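PDB 4BPZ: endo-1,3-beta-glucanase, family GH16, which probably hydrolyses internal beta-1,3-glucosidic bonds of laminarin-type glucans, here as the calcium-bound catalytic domain of the longer enzyme. Local coordinates for residues 98-103 and 250-255; 185-190 and 200-205. The protein carries 1 engineered substitution. One frame throughout, in Å; residues are numbered along the deposited sequence.

Interaction 1: 98-103 and 250-255. With CA (calcium ion), chain E.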
ATOM      1  N   VAL A  98      -1.193  11.997  -4.775  1.00 11.41           N
ATOM      2  CA  VAL A  98      -1.898  11.140  -3.836  1.00 11.25           C
ATOM      3  C   VAL A  98      -1.543  11.547  -2.442  1.00 10.77           C
ATOM      4  O   VAL A  98      -0.354  11.680  -2.117  1.00 12.43           O
ATOM      5  CB  VAL A  98      -1.443   9.700  -4.019  1.00 12.00           C
ATOM      6  CG1 VAL A  98      -2.170   8.760  -3.019  1.00 14.02           C
ATOM      7  CG2 VAL A  98      -1.681   9.184  -5.471  1.00 14.09           C
ATOM      8  N   GLU A  99      -2.558  11.805  -1.608  1.00 11.24           N
ATOM      9  CA  GLU A  99      -2.330  12.201  -0.190  1.00 11.74           C
ATOM     10  C   GLU A  99      -3.058  11.240   0.690  1.00 11.89           C
ATOM     11  O   GLU A  99      -4.264  11.004   0.508  1.00 12.42           O
ATOM     12  CB  GLU A  99      -2.869  13.607   0.073  1.00 13.58           C
ATOM     13  CG  GLU A  99      -2.161  14.698  -0.681  1.00 15.37           C
ATOM     14  CD  GLU A  99      -2.822  16.024  -0.568  1.00 16.18           C
ATOM     15  OE1 GLU A  99      -3.933  16.122   0.011  1.00 20.07           O
ATOM     16  OE2 GLU A  99      -2.212  16.983  -0.990  1.00 21.13           O
ATOM     17  N   VAL A 100      -2.377  10.633   1.661  1.00 11.56           N
ATOM     18  CA  VAL A 100      -3.009   9.711   2.614  1.00 12.34           C
ATOM     19  C   VAL A 100      -2.608  10.163   3.999  1.00 12.54           C
ATOM     20  O   VAL A 100      -1.409  10.175   4.344  1.00 13.17           O
ATOM     21  CB  VAL A 100      -2.572   8.233   2.363  1.00 12.51           C
ATOM     22  CG1 VAL A 100      -3.313   7.338   3.333  1.00 13.78           C
ATOM     23  CG2 VAL A 100      -2.889   7.797   0.941  1.00 13.54           C
ATOM     24  N   ARG A 101      -3.591  10.535   4.823  1.00 12.56           N
ATOM     25  CA  ARG A 101      -3.287  10.982   6.192  1.00 13.71           C
ATOM     26  C   ARG A 101      -3.567   9.792   7.125  1.00 12.75           C
ATOM     27  O   ARG A 101      -4.676   9.214   7.087  1.00 13.29           O
ATOM     28  CB  ARG A 101      -4.213  12.155   6.549  1.00 13.86           C
ATOM     29  CG  ARG A 101      -3.944  12.688   7.958  1.00 15.05           C
ATOM     30  CD  ARG A 101      -4.679  14.028   8.150  1.00 17.71           C
ATOM     31  NE  ARG A 101      -4.267  14.637   9.409  1.00 18.39           N
ATOM     32  CZ  ARG A 101      -5.035  14.735  10.479  1.00 20.67           C
ATOM     33  NH1 ARG A 101      -6.223  14.149  10.568  1.00 23.98           N
ATOM     34  NH2 ARG A 101      -4.555  15.321  11.574  1.00 23.68           N
ATOM     35  N   ALA A 102      -2.578   9.363   7.912  1.00 12.89           N
ATOM     36  CA  ALA A 102      -2.688   8.118   8.639  1.00 12.63           C
ATOM     37  C   ALA A 102      -1.848   8.106   9.899  1.00 12.98           C
ATOM     38  O   ALA A 102      -0.897   8.844  10.037  1.00 14.00           O
ATOM     39  CB  ALA A 102      -2.166   6.950   7.718  1.00 14.81           C
ATOM     40  N   LYS A 103      -2.220   7.156  10.775  1.00 13.30           N
ATOM     41  CA  LYS A 103      -1.480   6.712  11.945  1.00 13.91           C
ATOM     42  C   LYS A 103      -1.085   5.284  11.694  1.00 12.47           C
ATOM     43  O   LYS A 103      -1.908   4.466  11.256  1.00 13.86           O
ATOM     44  CB  LYS A 103      -2.316   6.795  13.222  1.00 15.56           C
ATOM     45  CG  LYS A 103      -2.457   8.216  13.748  1.00 17.55           C
ATOM     46  CD  LYS A 103      -3.353   8.233  15.001  1.00 21.71           C
ATOM     47  CE  LYS A 103      -3.624   9.623  15.410  1.00 25.25           C
ATOM     48  NZ  LYS A 103      -4.394   9.580  16.730  1.00 30.92           N
ATOM     49  N   ASP A 250      -7.209   8.465   7.882  1.00 13.43           N
ATOM     50  CA  ASP A 250      -8.237   9.526   7.920  1.00 14.03           C
ATOM     51  C   ASP A 250      -8.835   9.777   6.548  1.00 14.18           C
ATOM     52  O   ASP A 250     -10.045   9.956   6.390  1.00 14.28           O
ATOM     53  CB  ASP A 250      -7.576  10.781   8.516  1.00 14.91           C
ATOM     54  CG  ASP A 250      -8.562  11.906   8.714  1.00 17.65           C
ATOM     55  OD1 ASP A 250      -9.781  11.669   8.863  1.00 17.56           O
ATOM     56  OD2 ASP A 250      -8.076  13.067   8.726  1.00 19.35           O
ATOM     57  N   TYR A 251      -8.000   9.797   5.499  1.00 12.71           N
ATOM     58  CA  TYR A 251      -8.523  10.021   4.184  1.00 13.24           C
ATOM     59  C   TYR A 251      -7.458   9.549   3.140  1.00 11.72           C
ATOM     60  O   TYR A 251      -6.274   9.490   3.442  1.00 12.38           O
ATOM     61  CB  TYR A 251      -8.834  11.520   3.880  1.00 13.50           C
ATOM     62  CG  TYR A 251      -7.752  12.516   4.085  1.00 13.99           C
ATOM     63  CD1 TYR A 251      -6.669  12.628   3.205  1.00 14.18           C
ATOM     64  CD2 TYR A 251      -7.798  13.410   5.182  1.00 15.04           C
ATOM     65  CE1 TYR A 251      -5.706  13.613   3.338  1.00 14.69           C
ATOM     66  CE2 TYR A 251      -6.833  14.381   5.340  1.00 16.56           C
ATOM     67  CZ  TYR A 251      -5.798  14.513   4.432  1.00 16.07           C
ATOM     68  OH  TYR A 251      -4.845  15.446   4.649  1.00 19.05           O
ATOM     69  N   VAL A 252      -7.996   9.317   1.958  1.00 11.90           N
ATOM     70  CA  VAL A 252      -7.173   9.164   0.703  1.00 11.44           C
ATOM     71  C   VAL A 252      -7.703  10.211  -0.243  1.00 11.45           C
ATOM     72  O   VAL A 252      -8.931  10.245  -0.466  1.00 12.12           O
ATOM     73  CB  VAL A 252      -7.367   7.753   0.107  1.00 12.24           C
ATOM     74  CG1 VAL A 252      -6.667   7.635  -1.245  1.00 12.52           C
ATOM     75  CG2 VAL A 252      -6.861   6.702   1.078  1.00 12.90           C
ATOM     76  N   ARG A 253      -6.823  11.020  -0.826  1.00 11.55           N
ATOM     77  CA  ARG A 253      -7.236  11.998  -1.841  1.00 11.80           C
ATOM     78  C   ARG A 253      -6.263  11.875  -3.023  1.00 11.71           C
ATOM     79  O   ARG A 253      -5.059  11.794  -2.824  1.00 12.69           O
ATOM     80  CB  ARG A 253      -7.194  13.421  -1.290  1.00 12.44           C
ATOM     81  CG  ARG A 253      -8.169  13.687  -0.135  1.00 13.78           C
ATOM     82  CD  ARG A 253      -7.898  14.980   0.543  1.00 14.67           C
ATOM     83  NE  ARG A 253      -8.819  15.147   1.661  1.00 15.81           N
ATOM     84  CZ  ARG A 253      -8.644  16.022   2.639  1.00 16.23           C
ATOM     85  NH1 ARG A 253      -7.664  16.874   2.620  1.00 17.23           N
ATOM     86  NH2 ARG A 253      -9.527  15.999   3.639  1.00 16.56           N
ATOM     87  N   ILE A 254      -6.813  11.946  -4.250  1.00 11.07           N
ATOM     88  CA  ILE A 254      -5.980  11.926  -5.431  1.00 11.57           C
ATOM     89  C   ILE A 254      -6.407  13.113  -6.308  1.00 11.54           C
ATOM     90  O   ILE A 254      -7.609  13.258  -6.631  1.00 12.47           O
ATOM     91  CB  ILE A 254      -6.086  10.590  -6.209  1.00 11.90           C
ATOM     92  CG1 ILE A 254      -5.809   9.426  -5.259  1.00 12.05           C
ATOM     93  CG2 ILE A 254      -5.205  10.641  -7.428  1.00 13.68           C
ATOM     94  CD1 ILE A 254      -5.891   8.023  -5.937  1.00 14.52           C
ATOM     95  N   TYR A 255      -5.455  13.937  -6.671  1.00 11.95           N
ATOM     96  CA  TYR A 255      -5.659  15.062  -7.490  1.00 11.99           C
ATOM     97  C   TYR A 255      -4.893  14.879  -8.822  1.00 13.01           C
ATOM     98  O   TYR A 255      -3.822  14.308  -8.841  1.00 14.62           O
ATOM     99  CB  TYR A 255      -5.119  16.342  -6.821  1.00 13.86           C
ATOM    100  CG  TYR A 255      -5.750  16.693  -5.521  1.00 13.59           C
ATOM    101  CD1 TYR A 255      -5.273  16.155  -4.341  1.00 14.75           C
ATOM    102  CD2 TYR A 255      -6.832  17.568  -5.462  1.00 16.12           C
ATOM    103  CE1 TYR A 255      -5.837  16.467  -3.092  1.00 15.56           C
ATOM    104  CE2 TYR A 255      -7.404  17.913  -4.229  1.00 16.46           C
ATOM    105  CZ  TYR A 255      -6.922  17.335  -3.078  1.00 17.18           C
ATOM    106  OH  TYR A 255      -7.507  17.661  -1.868  1.00 19.05           O
TER
HETATM  107 CA    CA E 400     -11.750  11.103   7.666  0.80 16.49          CA
HETATM  108  O   HOH W   1      -5.973  17.768   0.325  1.00 18.37           O
HETATM  109  O   HOH W   2      -3.401  16.225   2.652  1.00 24.09           O
HETATM  110  O   HOH W   3     -11.443  13.138   6.443  1.00 17.92           O
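Segments 98-103 and 250-255 pair antiparallel in a sheet of the GH16 domain, and the pairing ends at a calcium ion. Glu99 and Arg253 form a hydrogen-bonded pair, Glu99 N to Arg253 O (2.8 Å) and Arg253 N back to Glu99 O. Next along, Arg101 N donates to Tyr251 O, and Asp250 N to Arg101 O, where the chain turns a corner. The Tyr251 ring is sandwiched: Arg101 CB sits over one face, 3.7 Å from the centroid, and Arg253 CZ over the centre of the other. Tyr251 CG lies between the backbone N and the carbonyl carbon (chi1 54°), and the end of the side chain comes nearer to 98-103. GH16 enzymes share the concanavalin-like beta-sandwich; on the sheet's other face Val98 and Val100 lie alongside Ile254 and Val252. The two carboxylate oxygens of Asp250 have different partners: OD1 binds calcium at 2.4 Å, as does the backbone O, with Glu18, Glu20 and Gly62 completing the protein ligands. OD2 takes Arg101 NH1 in a 2.8 Å salt bridge, met from above the carboxylate plane. Arg253 instead pairs with Glu18. Glu99 OE1 accepts from two waters, one reaching Tyr251 OH, the other Arg253 NH1 (3.0 Å) and Tyr255 OH.

Interaction 2: 185-190 and 200-205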
ATOM      1  N   SER A 185       0.299  10.069  16.164  1.00 18.78           N
ATOM      2  CA  SER A 185       0.036  11.381  15.568  1.00 20.92           C
ATOM      3  C   SER A 185      -0.194  11.080  14.064  1.00 19.23           C
ATOM      4  O   SER A 185       0.566  10.346  13.426  1.00 19.51           O
ATOM      5  CB  SER A 185       1.281  12.285  15.630  1.00 21.86           C
ATOM      6  OG  SER A 185       1.027  13.609  15.070  1.00 31.56           O
ATOM      7  N   PHE A 186      -1.210  11.707  13.479  1.00 18.25           N
ATOM      8  CA  PHE A 186      -1.377  11.639  12.022  1.00 16.65           C
ATOM      9  C   PHE A 186      -0.218  12.344  11.296  1.00 16.83           C
ATOM     10  O   PHE A 186       0.206  13.418  11.680  1.00 19.51           O
ATOM     11  CB  PHE A 186      -2.709  12.288  11.605  1.00 18.65           C
ATOM     12  CG  PHE A 186      -3.922  11.487  11.867  1.00 17.68           C
ATOM     13  CD1 PHE A 186      -4.187  10.325  11.109  1.00 17.67           C
ATOM     14  CD2 PHE A 186      -4.794  11.818  12.937  1.00 21.61           C
ATOM     15  CE1 PHE A 186      -5.285   9.556  11.358  1.00 19.45           C
ATOM     16  CE2 PHE A 186      -5.930  11.025  13.161  1.00 24.11           C
ATOM     17  CZ  PHE A 186      -6.149   9.858  12.418  1.00 22.70           C
ATOM     18  N   HIS A 187       0.227  11.714  10.188  1.00 15.37           N
ATOM     19  CA  HIS A 187       1.094  12.348   9.235  1.00 14.87           C
ATOM     20  C   HIS A 187       0.476  12.200   7.877  1.00 14.01           C
ATOM     21  O   HIS A 187      -0.393  11.325   7.655  1.00 15.06           O
ATOM     22  CB  HIS A 187       2.465  11.693   9.204  1.00 15.79           C
ATOM     23  CG  HIS A 187       3.235  11.813  10.517  1.00 17.01           C
ATOM     24  ND1 HIS A 187       2.934  11.126  11.652  1.00 17.03           N
ATOM     25  CD2 HIS A 187       4.356  12.563  10.787  1.00 18.81           C
ATOM     26  CE1 HIS A 187       3.817  11.451  12.636  1.00 18.71           C
ATOM     27  NE2 HIS A 187       4.722  12.293  12.107  1.00 21.35           N
ATOM     28  N   VAL A 188       0.920  13.044   6.899  1.00 13.78           N
ATOM     29  CA  VAL A 188       0.445  12.909   5.520  1.00 13.86           C
ATOM     30  C   VAL A 188       1.556  12.295   4.696  1.00 13.35           C
ATOM     31  O   VAL A 188       2.639  12.868   4.533  1.00 15.37           O
ATOM     32  CB  VAL A 188      -0.010  14.273   4.954  1.00 13.98           C
ATOM     33  CG1 VAL A 188      -0.451  14.095   3.527  1.00 15.64           C
ATOM     34  CG2 VAL A 188      -1.129  14.838   5.782  1.00 17.63           C
ATOM     35  N   TYR A 189       1.276  11.167   4.064  1.00 13.16           N
ATOM     36  CA  TYR A 189       2.180  10.447   3.180  1.00 11.91           C
ATOM     37  C   TYR A 189       1.723  10.754   1.774  1.00 11.61           C
ATOM     38  O   TYR A 189       0.520  10.592   1.471  1.00 13.06           O
ATOM     39  CB  TYR A 189       2.018   8.971   3.468  1.00 12.23           C
ATOM     40  CG  TYR A 189       2.357   8.627   4.941  1.00 12.11           C
ATOM     41  CD1 TYR A 189       3.687   8.455   5.354  1.00 13.32           C
ATOM     42  CD2 TYR A 189       1.338   8.629   5.898  1.00 12.54           C
ATOM     43  CE1 TYR A 189       3.976   8.208   6.683  1.00 13.09           C
ATOM     44  CE2 TYR A 189       1.686   8.432   7.269  1.00 13.52           C
ATOM     45  CZ  TYR A 189       2.970   8.224   7.641  1.00 13.50           C
ATOM     46  OH  TYR A 189       3.349   7.990   8.942  1.00 15.03           O
ATOM     47  N   SER A 190       2.589  11.279   0.918  1.00 11.61           N
ATOM     48  CA  SER A 190       2.114  11.708  -0.406  1.00 10.84           C
ATOM     49  C   SER A 190       3.077  11.350  -1.508  1.00 11.18           C
ATOM     50  O   SER A 190       4.277  11.166  -1.335  1.00 11.82           O
ATOM     51  CB  SER A 190       1.771  13.202  -0.408  1.00 12.96           C
ATOM     52  OG  SER A 190       2.890  13.995  -0.259  1.00 14.07           O
ATOM     53  N   VAL A 200       8.112  11.352  -3.484  1.00 11.49           N
ATOM     54  CA  VAL A 200       7.392  10.829  -2.299  1.00 11.69           C
ATOM     55  C   VAL A 200       7.796  11.661  -1.134  1.00 11.44           C
ATOM     56  O   VAL A 200       8.985  11.903  -0.870  1.00 12.68           O
ATOM     57  CB  VAL A 200       7.697   9.348  -2.071  1.00 11.95           C
ATOM     58  CG1 VAL A 200       7.060   8.868  -0.794  1.00 12.57           C
ATOM     59  CG2 VAL A 200       7.280   8.557  -3.289  1.00 14.45           C
ATOM     60  N   PHE A 201       6.783  12.136  -0.385  1.00 11.27           N
ATOM     61  CA  PHE A 201       6.996  12.993   0.765  1.00 12.51           C
ATOM     62  C   PHE A 201       6.406  12.376   2.021  1.00 11.73           C
ATOM     63  O   PHE A 201       5.396  11.653   2.006  1.00 12.32           O
ATOM     64  CB  PHE A 201       6.217  14.323   0.542  1.00 13.04           C
ATOM     65  CG  PHE A 201       6.787  15.159  -0.562  1.00 13.66           C
ATOM     66  CD1 PHE A 201       7.721  16.158  -0.307  1.00 16.50           C
ATOM     67  CD2 PHE A 201       6.256  15.032  -1.846  1.00 15.15           C
ATOM     68  CE1 PHE A 201       8.197  16.961  -1.376  1.00 19.18           C
ATOM     69  CE2 PHE A 201       6.726  15.838  -2.891  1.00 17.88           C
ATOM     70  CZ  PHE A 201       7.708  16.712  -2.645  1.00 17.94           C
ATOM     71  N   LEU A 202       7.004  12.762   3.155  1.00 13.29           N
ATOM     72  CA  LEU A 202       6.436  12.601   4.498  1.00 13.26           C
ATOM     73  C   LEU A 202       6.201  14.007   4.974  1.00 14.87           C
ATOM     74  O   LEU A 202       7.181  14.766   5.154  1.00 15.34           O
ATOM     75  CB  LEU A 202       7.407  11.917   5.432  1.00 14.23           C
ATOM     76  CG  LEU A 202       6.940  11.947   6.920  1.00 16.05           C
ATOM     77  CD1 LEU A 202       5.627  11.254   7.091  1.00 18.24           C
ATOM     78  CD2 LEU A 202       8.010  11.275   7.799  1.00 19.57           C
ATOM     79  N   ASP A 203       4.939  14.428   5.090  1.00 14.64           N
ATOM     80  CA  ASP A 203       4.608  15.813   5.357  1.00 15.92           C
ATOM     81  C   ASP A 203       5.339  16.659   4.251  1.00 16.92           C
ATOM     82  O   ASP A 203       5.086  16.449   3.082  1.00 17.32           O
ATOM     83  CB  ASP A 203       4.902  16.163   6.825  1.00 18.27           C
ATOM     84  CG  ASP A 203       4.019  15.341   7.754  1.00 19.86           C
ATOM     85  OD1 ASP A 203       2.833  15.127   7.448  1.00 21.43           O
ATOM     86  OD2 ASP A 203       4.489  15.060   8.838  1.00 28.85           O
ATOM     87  N   ASP A 204       6.235  17.559   4.626  1.00 17.01           N
ATOM     88  CA  ASP A 204       6.934  18.350   3.622  1.00 16.75           C
ATOM     89  C   ASP A 204       8.361  17.913   3.365  1.00 18.08           C
ATOM     90  O   ASP A 204       9.048  18.642   2.651  1.00 20.21           O
ATOM     91  CB  ASP A 204       6.895  19.817   4.066  1.00 19.27           C
ATOM     92  CG  ASP A 204       5.482  20.339   4.127  1.00 18.52           C
ATOM     93  OD1 ASP A 204       4.593  20.019   3.277  1.00 23.10           O
ATOM     94  OD2 ASP A 204       5.186  21.076   5.078  1.00 25.85           O
ATOM     95  N   THR A 205       8.767  16.777   3.864  1.00 16.67           N
ATOM     96  CA  THR A 205      10.131  16.256   3.648  1.00 17.24           C
ATOM     97  C   THR A 205      10.114  15.337   2.489  1.00 14.90           C
ATOM     98  O   THR A 205       9.331  14.379   2.500  1.00 14.84           O
ATOM     99  CB  THR A 205      10.581  15.555   4.936  1.00 18.58           C
ATOM    100  OG1 THR A 205      10.524  16.489   6.029  1.00 20.37           O
ATOM    101  CG2 THR A 205      12.038  15.047   4.775  1.00 20.75           C
TER
HETATM  102  O   HOH W   4       2.601  15.519  10.981  1.00 37.64           O
HETATM  103  O   HOH W   5       3.028  14.786   2.347  1.00 16.69           O
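Val188 and Asp203 grip each other through two hydrogen bonds, one of them to a side chain. Val188 N points almost straight at Asp203 OD1 (2.9 Å, N-H...O angle 177°), meeting it on the syn side but 34° out of the carboxylate plane; Asp203 N returns a bond to Val188 O at 2.8 Å. Asp203 CG lies anti to the carbonyl carbon, beside its own backbone N, and OD1 reaches Val188 N from there. The other oxygen, OD2, lies 3.2 Å from His187 CD2 at the edge of the imidazole, the two planes only 18° apart, and accepts from a water that also donates to Phe186 O. An alanine in place of Asp203 would probably leave Val188 N without its acceptor and the His187 ring edge without its carboxylate neighbour. Farther along, Ser190 and Phe201 are a hydrogen-bonded antiparallel pair, Ser190 N to Phe201 O and Phe201 N to Ser190 O (2.9 Å). These strands are the two arms of a beta-hairpin, 187-193 and 197-202, and a type II' turn from Leu202 to Thr205 leads the second arm into the following strand. A further water donates to Val188 O and Asp203 O and accepts from Ser190 OG at 2.7 Å, tying the turn to the first arm. Ser190 OG also rests 3.4 Å from Phe201 CB. On the face carrying Tyr189 and Leu202, the side chains run side by side, Leu202 CD1 reaching Tyr189 CE1 at 3.5 Å and His187 CB at 3.8 Å. Ile179 touches His187, Tyr189 and Leu202, while His6, from the expression tag, stacks on Phe201.

How the interactions relate
Interactions 1 and 2 lie side by side in one sheet, their centres about 10 Å apart, because strand 96-103 is also paired with strand 187-193. The order across the sheet is therefore 250-255, 98-103, 187-190, 200-202, each antiparallel to the next. Probable hydrogen bonds join the inner two: Val100 O to Tyr189 N and Ala102 N to His187 O, both 2.9 Å. Phe186 CD1 packs 3.4 Å from Ala102 C, and Phe186 also touches Asp250. Calcium is bound directly in interaction 1, but lies about 11 Å from the Val188 side chain. Neither contact meets the bound glycan: its alpha-D-glucopyranose unit is about 13 Å from the Val100 side chain and about 11 Å from that of Val200.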